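Alcohol dehydrogenase (PDB 2EIH) probably acts as a zinc-containing, NAD(P)-dependent oxidoreductase of the medium-chain alcohol dehydrogenase family. Local coordinates at residues Q156-K161 / I184-L189; E201-R206 / R333-V338. All blocks are in the same frame, centred on the assembly; numbering follows the deposited sequence.

How the interactions relate
Both contacts involve helices of the Rossmann-type nucleotide-binding domain, and they follow one another along the chain. Interaction 1 is internal to that domain: it joins the helix leading into the parallel sheet, 148-161, to the first crossover helix, 180-189. Interaction 2 takes the next helix of the sheet, 201-210, and sets it against 333-338, where the chain heads back into the mixed sheet of the GroES-like domain. Their centres lie 19 Å apart and their nearest atoms about 6 Å. Neither lies at the four-cysteine zinc site, Cys93, Cys96, Cys99 and Cys107. Interaction 1 is buried and apolar; interaction 2 is partly buried, with arginine over one face and lysine at the edge of a phenylalanine.

Interaction 1. Residues Q156-K161 / I184-L189; sequences QMVVDK and IQIAKL
Val158 meets Ile186 and Ala187 mainly through its CG1 methyl. Its CB already lies 3.8 Å from Ile186 CG2. One bond further out, Val158 CG1 reaches the same methyl, Ile186 CG2, at 3.6 Å and also rests against the backbone, 3.9 Å from Ala187 CA. This branch stands anti to the backbone N (chi1 177°), which sets it against helix 180-189, and the two side chains cross obliquely. A valine suits the place because branching at CB puts methyl groups close to the main chain. Alanine at 187 suits the opposite side: with so little bulk there, the CA atoms of Val158 and Ala187 come to 6.2 Å.

Ile186 CG2 is shared. Val159 approaches it at about a right angle, its CG2 4.0 Å away, and Ile186 also touches Phe151, Ala154 and Trp155, earlier on helix 148-161. All the side-chain contacts between the two segments are apolar. The axes of the two segments pass 9.5 Å apart and run in the same general direction, inclined by 30°. Helix 148-161 ends in a wide pi-type turn, closed by Lys161 N to Gln156 O at 2.6 Å.

Helix 180-189 is the crossover between parallel strands 169-172 and 193-198, and it lies directly on them: Ala187 touches Val170 and Val194, and Ile184 touches Val172, Val194 and Ala196. Helix 148-161 packs alongside it, while Val159 also meets Phe190 of its own chain and Arg165 of a neighbouring subunit.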
ATOM      1  N   GLN A 156      12.424  -4.294   9.247  1.00 19.09           N
ATOM      2  CA  GLN A 156      11.055  -4.738   9.026  1.00 20.36           C
ATOM      3  C   GLN A 156      10.123  -3.986   9.960  1.00 22.27           C
ATOM      4  O   GLN A 156       9.033  -3.599   9.559  1.00 22.72           O
ATOM      5  CB  GLN A 156      10.894  -6.247   9.258  1.00 20.03           C
ATOM      6  CG  GLN A 156       9.488  -6.747   8.907  1.00 20.76           C
ATOM      7  CD  GLN A 156       9.359  -8.260   8.845  1.00 23.34           C
ATOM      8  OE1 GLN A 156       8.910  -8.890   9.801  1.00 27.30           O
ATOM      9  NE2 GLN A 156       9.765  -8.852   7.722  1.00 22.99           N
ATOM     10  N   MET A 157      10.555  -3.771  11.199  1.00 23.37           N
ATOM     11  CA  MET A 157       9.732  -3.061  12.168  1.00 25.63           C
ATOM     12  C   MET A 157       9.518  -1.594  11.780  1.00 25.82           C
ATOM     13  O   MET A 157       8.381  -1.120  11.730  1.00 27.60           O
ATOM     14  CB  MET A 157      10.353  -3.143  13.568  1.00 26.43           C
ATOM     15  CG  MET A 157      10.390  -4.548  14.150  1.00 28.66           C
ATOM     16  SD  MET A 157      11.029  -4.558  15.860  1.00 32.99           S
ATOM     17  CE  MET A 157      12.700  -4.345  15.535  1.00 31.34           C
ATOM     18  N   VAL A 158      10.606  -0.889  11.480  1.00 24.63           N
ATOM     19  CA  VAL A 158      10.560   0.528  11.107  1.00 23.65           C
ATOM     20  C   VAL A 158       9.961   0.787   9.720  1.00 23.12           C
ATOM     21  O   VAL A 158       8.974   1.507   9.581  1.00 24.22           O
ATOM     22  CB  VAL A 158      11.996   1.132  11.171  1.00 24.12           C
ATOM     23  CG1 VAL A 158      11.995   2.588  10.716  1.00 21.53           C
ATOM     24  CG2 VAL A 158      12.526   1.028  12.599  1.00 21.58           C
ATOM     25  N   VAL A 159      10.559   0.185   8.702  1.00 22.05           N
ATOM     26  CA  VAL A 159      10.113   0.369   7.329  1.00 21.34           C
ATOM     27  C   VAL A 159       8.793  -0.335   6.939  1.00 23.71           C
ATOM     28  O   VAL A 159       7.820   0.330   6.594  1.00 24.02           O
ATOM     29  CB  VAL A 159      11.254  -0.039   6.365  1.00 19.58           C
ATOM     30  CG1 VAL A 159      10.864   0.229   4.928  1.00 17.42           C
ATOM     31  CG2 VAL A 159      12.513   0.735   6.721  1.00 15.80           C
ATOM     32  N   ASP A 160       8.753  -1.664   7.002  1.00 25.40           N
ATOM     33  CA  ASP A 160       7.549  -2.413   6.631  1.00 26.81           C
ATOM     34  C   ASP A 160       6.395  -2.365   7.649  1.00 27.66           C
ATOM     35  O   ASP A 160       5.279  -1.992   7.307  1.00 29.89           O
ATOM     36  CB  ASP A 160       7.927  -3.872   6.320  1.00 25.79           C
ATOM     37  CG  ASP A 160       9.026  -3.983   5.256  1.00 29.76           C
ATOM     38  OD1 ASP A 160       8.867  -3.384   4.165  1.00 30.61           O
ATOM     39  OD2 ASP A 160      10.041  -4.674   5.497  1.00 28.46           O
ATOM     40  N   LYS A 161       6.659  -2.737   8.892  1.00 27.23           N
ATOM     41  CA  LYS A 161       5.633  -2.737   9.936  1.00 26.23           C
ATOM     42  C   LYS A 161       5.119  -1.357  10.338  1.00 25.38           C
ATOM     43  O   LYS A 161       3.927  -1.086  10.239  1.00 28.00           O
ATOM     44  CB  LYS A 161       6.166  -3.442  11.185  1.00 28.01           C
ATOM     45  CG  LYS A 161       5.605  -4.826  11.424  1.00 29.20           C
ATOM     46  CD  LYS A 161       5.791  -5.780  10.263  1.00 23.21           C
ATOM     47  CE  LYS A 161       5.249  -7.131  10.683  1.00 22.74           C
ATOM     48  NZ  LYS A 161       5.145  -8.136   9.606  1.00 23.47           N
ATOM     49  N   ILE A 184      17.013   3.157  15.892  1.00 24.74           N
ATOM     50  CA  ILE A 184      17.144   4.598  16.028  1.00 24.19           C
ATOM     51  C   ILE A 184      17.676   5.197  14.724  1.00 25.21           C
ATOM     52  O   ILE A 184      17.160   6.212  14.242  1.00 25.46           O
ATOM     53  CB  ILE A 184      18.060   4.931  17.227  1.00 21.51           C
ATOM     54  CG1 ILE A 184      17.348   4.478  18.511  1.00 21.87           C
ATOM     55  CG2 ILE A 184      18.364   6.425  17.268  1.00 24.76           C
ATOM     56  CD1 ILE A 184      18.151   4.604  19.767  1.00 19.21           C
ATOM     57  N   GLN A 185      18.683   4.543  14.147  1.00 24.37           N
ATOM     58  CA  GLN A 185      19.312   4.983  12.896  1.00 25.79           C
ATOM     59  C   GLN A 185      18.426   4.800  11.655  1.00 25.18           C
ATOM     60  O   GLN A 185      18.394   5.657  10.776  1.00 23.07           O
ATOM     61  CB  GLN A 185      20.640   4.233  12.679  1.00 23.79           C
ATOM     62  CG  GLN A 185      21.682   4.482  13.762  1.00 25.76           C
ATOM     63  CD  GLN A 185      22.974   3.730  13.531  1.00 23.44           C
ATOM     64  OE1 GLN A 185      23.764   4.081  12.657  1.00 25.15           O
ATOM     65  NE2 GLN A 185      23.187   2.677  14.308  1.00 24.92           N
ATOM     66  N   ILE A 186      17.725   3.675  11.571  1.00 25.12           N
ATOM     67  CA  ILE A 186      16.868   3.447  10.421  1.00 24.26           C
ATOM     68  C   ILE A 186      15.723   4.450  10.504  1.00 25.95           C
ATOM     69  O   ILE A 186      15.337   5.053   9.498  1.00 25.79           O
ATOM     70  CB  ILE A 186      16.344   2.004  10.410  1.00 23.16           C
ATOM     71  CG1 ILE A 186      17.520   1.060  10.133  1.00 20.80           C
ATOM     72  CG2 ILE A 186      15.274   1.842   9.351  1.00 22.49           C
ATOM     73  CD1 ILE A 186      17.221  -0.386  10.295  1.00 17.31           C
ATOM     74  N   ALA A 187      15.204   4.634  11.716  1.00 25.28           N
ATOM     75  CA  ALA A 187      14.122   5.581  11.959  1.00 25.87           C
ATOM     76  C   ALA A 187      14.500   6.966  11.434  1.00 27.52           C
ATOM     77  O   ALA A 187      13.733   7.586  10.693  1.00 30.16           O
ATOM     78  CB  ALA A 187      13.818   5.662  13.450  1.00 26.24           C
ATOM     79  N   LYS A 188      15.674   7.454  11.827  1.00 25.62           N
ATOM     80  CA  LYS A 188      16.124   8.765  11.376  1.00 25.10           C
ATOM     81  C   LYS A 188      16.314   8.773   9.858  1.00 26.18           C
ATOM     82  O   LYS A 188      15.980   9.750   9.185  1.00 26.56           O
ATOM     83  CB  LYS A 188      17.438   9.141  12.058  1.00 24.86           C
ATOM     84  CG  LYS A 188      17.293   9.450  13.545  1.00 27.48           C
ATOM     85  CD  LYS A 188      16.449  10.691  13.779  1.00 26.69           C
ATOM     86  CE  LYS A 188      17.027  11.887  13.038  1.00 25.40           C
ATOM     87  NZ  LYS A 188      16.233  13.114  13.306  1.00 31.70           N
ATOM     88  N   LEU A 189      16.852   7.677   9.331  1.00 24.63           N
ATOM     89  CA  LEU A 189      17.083   7.544   7.903  1.00 23.22           C
ATOM     90  C   LEU A 189      15.767   7.784   7.150  1.00 23.59           C
ATOM     91  O   LEU A 189      15.788   8.306   6.037  1.00 23.95           O
ATOM     92  CB  LEU A 189      17.607   6.147   7.585  1.00 24.11           C
ATOM     93  CG  LEU A 189      18.500   5.908   6.353  1.00 25.32           C
ATOM     94  CD1 LEU A 189      18.274   4.470   5.877  1.00 22.30           C
ATOM     95  CD2 LEU A 189      18.197   6.871   5.212  1.00 24.06           C
TER

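Interaction 2. Residues E201-R206 / R333-V338; sequences EDKLRR and RVFGKV
Arg206 lies across one face of the Phe335 ring. Its CG sits 3.5 Å from the ring centroid, 22° off the normal, in a CH-pi contact offset toward the rim, closest to Phe335 CE2. The chain then bends at chi2 (84°) and again at chi3, which carries the guanidinium out past the ring's rim, where one of its flat faces rests on Phe335 CD2, with Arg206 CZ 3.5 Å from that carbon; with the planes 42° apart, this is not a parallel stack. Arginine suits this partly exposed place because its methylenes can cover an aromatic face while the charge stays near the surface.

Lys203, one helical turn earlier, comes to the ring's edge: its CG is 3.6 Å from Phe335 CD1. Beyond CG the lysine runs extended past Phe335, bringing CE 3.9 Å from Arg333 O, and NZ makes a weak hydrogen bond to Arg332 O. The neighbouring Arg333 turns its own polar end elsewhere, to a salt bridge with Glu331. With alanine replacing Phe335, the Arg206 methylenes and Lys203 CG would lose the ring they pack on, which would probably open a gap between helix and loop and let the arginine turn more freely.

Phe335 also touches Ala175, and Gly336 is tied by a backbone hydrogen bond to Gly176, in the loop after strand 169-172. Glycine suits position 336 because its positive phi brings the CB position up against Phe335 O. From here the chain enters strand 337-341, part of the mixed sheet with strands 29-38 and 313-318. The contact thus belongs to the two-domain architecture of medium-chain dehydrogenases, packing a Rossmann-fold helix against the segment that returns to the GroES-like domain.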
ATOM      1  N   GLU A 201      22.052   7.122  32.365  1.00 48.28           N
ATOM      2  CA  GLU A 201      22.257   8.383  31.658  1.00 49.91           C
ATOM      3  C   GLU A 201      23.257   8.143  30.526  1.00 49.22           C
ATOM      4  O   GLU A 201      23.209   8.793  29.487  1.00 48.88           O
ATOM      5  CB  GLU A 201      22.814   9.439  32.619  1.00 51.91           C
ATOM      6  CG  GLU A 201      22.491  10.890  32.263  1.00 56.20           C
ATOM      7  CD  GLU A 201      22.682  11.217  30.792  1.00 60.43           C
ATOM      8  OE1 GLU A 201      21.813  10.834  29.976  1.00 61.67           O
ATOM      9  OE2 GLU A 201      23.701  11.853  30.437  1.00 62.15           O
ATOM     10  N   ASP A 202      24.166   7.201  30.737  1.00 48.73           N
ATOM     11  CA  ASP A 202      25.168   6.892  29.732  1.00 50.07           C
ATOM     12  C   ASP A 202      24.497   6.427  28.446  1.00 48.44           C
ATOM     13  O   ASP A 202      24.783   6.949  27.369  1.00 48.92           O
ATOM     14  CB  ASP A 202      26.131   5.816  30.250  1.00 52.36           C
ATOM     15  CG  ASP A 202      27.262   6.400  31.088  1.00 55.97           C
ATOM     16  OD1 ASP A 202      27.952   5.619  31.790  1.00 56.89           O
ATOM     17  OD2 ASP A 202      27.477   7.641  31.029  1.00 56.17           O
ATOM     18  N   LYS A 203      23.598   5.455  28.556  1.00 46.57           N
ATOM     19  CA  LYS A 203      22.910   4.936  27.380  1.00 44.70           C
ATOM     20  C   LYS A 203      22.128   6.028  26.645  1.00 42.43           C
ATOM     21  O   LYS A 203      22.141   6.078  25.416  1.00 41.72           O
ATOM     22  CB  LYS A 203      21.993   3.780  27.782  1.00 45.39           C
ATOM     23  CG  LYS A 203      22.756   2.546  28.227  1.00 46.52           C
ATOM     24  CD  LYS A 203      21.809   1.477  28.730  1.00 49.68           C
ATOM     25  CE  LYS A 203      22.530   0.161  28.988  1.00 51.51           C
ATOM     26  NZ  LYS A 203      21.564  -0.880  29.453  1.00 55.10           N
ATOM     27  N   LEU A 204      21.463   6.911  27.385  1.00 40.11           N
ATOM     28  CA  LEU A 204      20.715   7.995  26.755  1.00 38.72           C
ATOM     29  C   LEU A 204      21.649   8.950  26.037  1.00 37.94           C
ATOM     30  O   LEU A 204      21.330   9.452  24.961  1.00 36.86           O
ATOM     31  CB  LEU A 204      19.924   8.787  27.789  1.00 37.90           C
ATOM     32  CG  LEU A 204      18.703   8.104  28.383  1.00 39.14           C
ATOM     33  CD1 LEU A 204      18.000   9.080  29.305  1.00 38.47           C
ATOM     34  CD2 LEU A 204      17.774   7.652  27.259  1.00 39.60           C
ATOM     35  N   ARG A 205      22.797   9.222  26.654  1.00 38.04           N
ATOM     36  CA  ARG A 205      23.775  10.122  26.056  1.00 38.46           C
ATOM     37  C   ARG A 205      24.275   9.455  24.789  1.00 37.89           C
ATOM     38  O   ARG A 205      24.551  10.110  23.776  1.00 37.70           O
ATOM     39  CB  ARG A 205      24.947  10.352  27.008  1.00 38.17           C
ATOM     40  CG  ARG A 205      26.156  11.030  26.366  1.00 38.37           C
ATOM     41  CD  ARG A 205      27.320  11.087  27.367  1.00 38.64           C
ATOM     42  NE  ARG A 205      27.578   9.761  27.926  1.00 41.12           N
ATOM     43  CZ  ARG A 205      28.194   8.778  27.272  1.00 40.02           C
ATOM     44  NH1 ARG A 205      28.377   7.596  27.849  1.00 38.82           N
ATOM     45  NH2 ARG A 205      28.656   8.990  26.047  1.00 38.71           N
ATOM     46  N   ARG A 206      24.373   8.134  24.872  1.00 36.40           N
ATOM     47  CA  ARG A 206      24.834   7.310  23.775  1.00 36.28           C
ATOM     48  C   ARG A 206      23.795   7.306  22.649  1.00 34.34           C
ATOM     49  O   ARG A 206      24.143   7.277  21.466  1.00 33.23           O
ATOM     50  CB  ARG A 206      25.070   5.893  24.292  1.00 38.66           C
ATOM     51  CG  ARG A 206      26.073   5.100  23.488  1.00 42.83           C
ATOM     52  CD  ARG A 206      27.499   5.387  23.910  1.00 41.98           C
ATOM     53  NE  ARG A 206      28.195   4.120  24.140  1.00 44.63           N
ATOM     54  CZ  ARG A 206      28.533   3.264  23.181  1.00 42.39           C
ATOM     55  NH1 ARG A 206      28.258   3.536  21.911  1.00 42.28           N
ATOM     56  NH2 ARG A 206      29.109   2.115  23.505  1.00 42.68           N
ATOM     57  N   ARG A 333      23.899  -5.510  29.934  1.00 50.83           N
ATOM     58  CA  ARG A 333      24.685  -4.394  30.439  1.00 48.76           C
ATOM     59  C   ARG A 333      25.444  -3.686  29.325  1.00 44.82           C
ATOM     60  O   ARG A 333      25.443  -2.460  29.239  1.00 44.26           O
ATOM     61  CB  ARG A 333      25.651  -4.883  31.519  1.00 52.59           C
ATOM     62  CG  ARG A 333      26.420  -3.780  32.211  1.00 57.93           C
ATOM     63  CD  ARG A 333      27.132  -4.291  33.463  1.00 64.14           C
ATOM     64  NE  ARG A 333      28.246  -5.201  33.190  1.00 67.54           N
ATOM     65  CZ  ARG A 333      29.375  -4.853  32.577  1.00 69.03           C
ATOM     66  NH1 ARG A 333      29.549  -3.604  32.158  1.00 69.08           N
ATOM     67  NH2 ARG A 333      30.340  -5.752  32.402  1.00 69.86           N
ATOM     68  N   VAL A 334      26.085  -4.459  28.464  1.00 40.61           N
ATOM     69  CA  VAL A 334      26.840  -3.877  27.366  1.00 36.50           C
ATOM     70  C   VAL A 334      25.965  -3.133  26.365  1.00 33.26           C
ATOM     71  O   VAL A 334      24.919  -3.628  25.962  1.00 34.26           O
ATOM     72  CB  VAL A 334      27.634  -4.967  26.630  1.00 35.18           C
ATOM     73  CG1 VAL A 334      28.122  -4.446  25.285  1.00 34.26           C
ATOM     74  CG2 VAL A 334      28.824  -5.387  27.487  1.00 35.57           C
ATOM     75  N   PHE A 335      26.397  -1.937  25.983  1.00 29.92           N
ATOM     76  CA  PHE A 335      25.673  -1.125  25.007  1.00 28.52           C
ATOM     77  C   PHE A 335      26.232  -1.505  23.639  1.00 28.62           C
ATOM     78  O   PHE A 335      27.391  -1.205  23.323  1.00 28.94           O
ATOM     79  CB  PHE A 335      25.917   0.369  25.250  1.00 26.85           C
ATOM     80  CG  PHE A 335      25.062   1.275  24.401  1.00 26.36           C
ATOM     81  CD1 PHE A 335      23.855   1.781  24.891  1.00 24.80           C
ATOM     82  CD2 PHE A 335      25.453   1.611  23.103  1.00 25.62           C
ATOM     83  CE1 PHE A 335      23.050   2.607  24.104  1.00 26.66           C
ATOM     84  CE2 PHE A 335      24.653   2.435  22.309  1.00 26.30           C
ATOM     85  CZ  PHE A 335      23.445   2.937  22.809  1.00 24.67           C
ATOM     86  N   GLY A 336      25.413  -2.169  22.831  1.00 25.86           N
ATOM     87  CA  GLY A 336      25.867  -2.580  21.520  1.00 24.34           C
ATOM     88  C   GLY A 336      26.037  -4.084  21.395  1.00 25.01           C
ATOM     89  O   GLY A 336      25.707  -4.846  22.305  1.00 25.45           O
ATOM     90  N   LYS A 337      26.579  -4.506  20.259  1.00 24.15           N
ATOM     91  CA  LYS A 337      26.769  -5.919  19.949  1.00 24.36           C
ATOM     92  C   LYS A 337      27.981  -6.565  20.637  1.00 23.42           C
ATOM     93  O   LYS A 337      29.010  -5.923  20.851  1.00 24.98           O
ATOM     94  CB  LYS A 337      26.911  -6.067  18.428  1.00 22.43           C
ATOM     95  CG  LYS A 337      26.339  -7.358  17.837  1.00 26.71           C
ATOM     96  CD  LYS A 337      24.816  -7.298  17.738  1.00 22.87           C
ATOM     97  CE  LYS A 337      24.239  -8.600  17.213  1.00 21.04           C
ATOM     98  NZ  LYS A 337      22.762  -8.515  17.081  1.00 23.17           N
ATOM     99  N   VAL A 338      27.834  -7.836  20.994  1.00 21.38           N
ATOM    100  CA  VAL A 338      28.910  -8.609  21.600  1.00 18.47           C
ATOM    101  C   VAL A 338      29.360  -9.480  20.436  1.00 19.03           C
ATOM    102  O   VAL A 338      28.589 -10.295  19.927  1.00 18.93           O
ATOM    103  CB  VAL A 338      28.407  -9.505  22.761  1.00 18.97           C
ATOM    104  CG1 VAL A 338      29.535 -10.376  23.285  1.00 15.84           C
ATOM    105  CG2 VAL A 338      27.869  -8.632  23.872  1.00 15.39           C
TER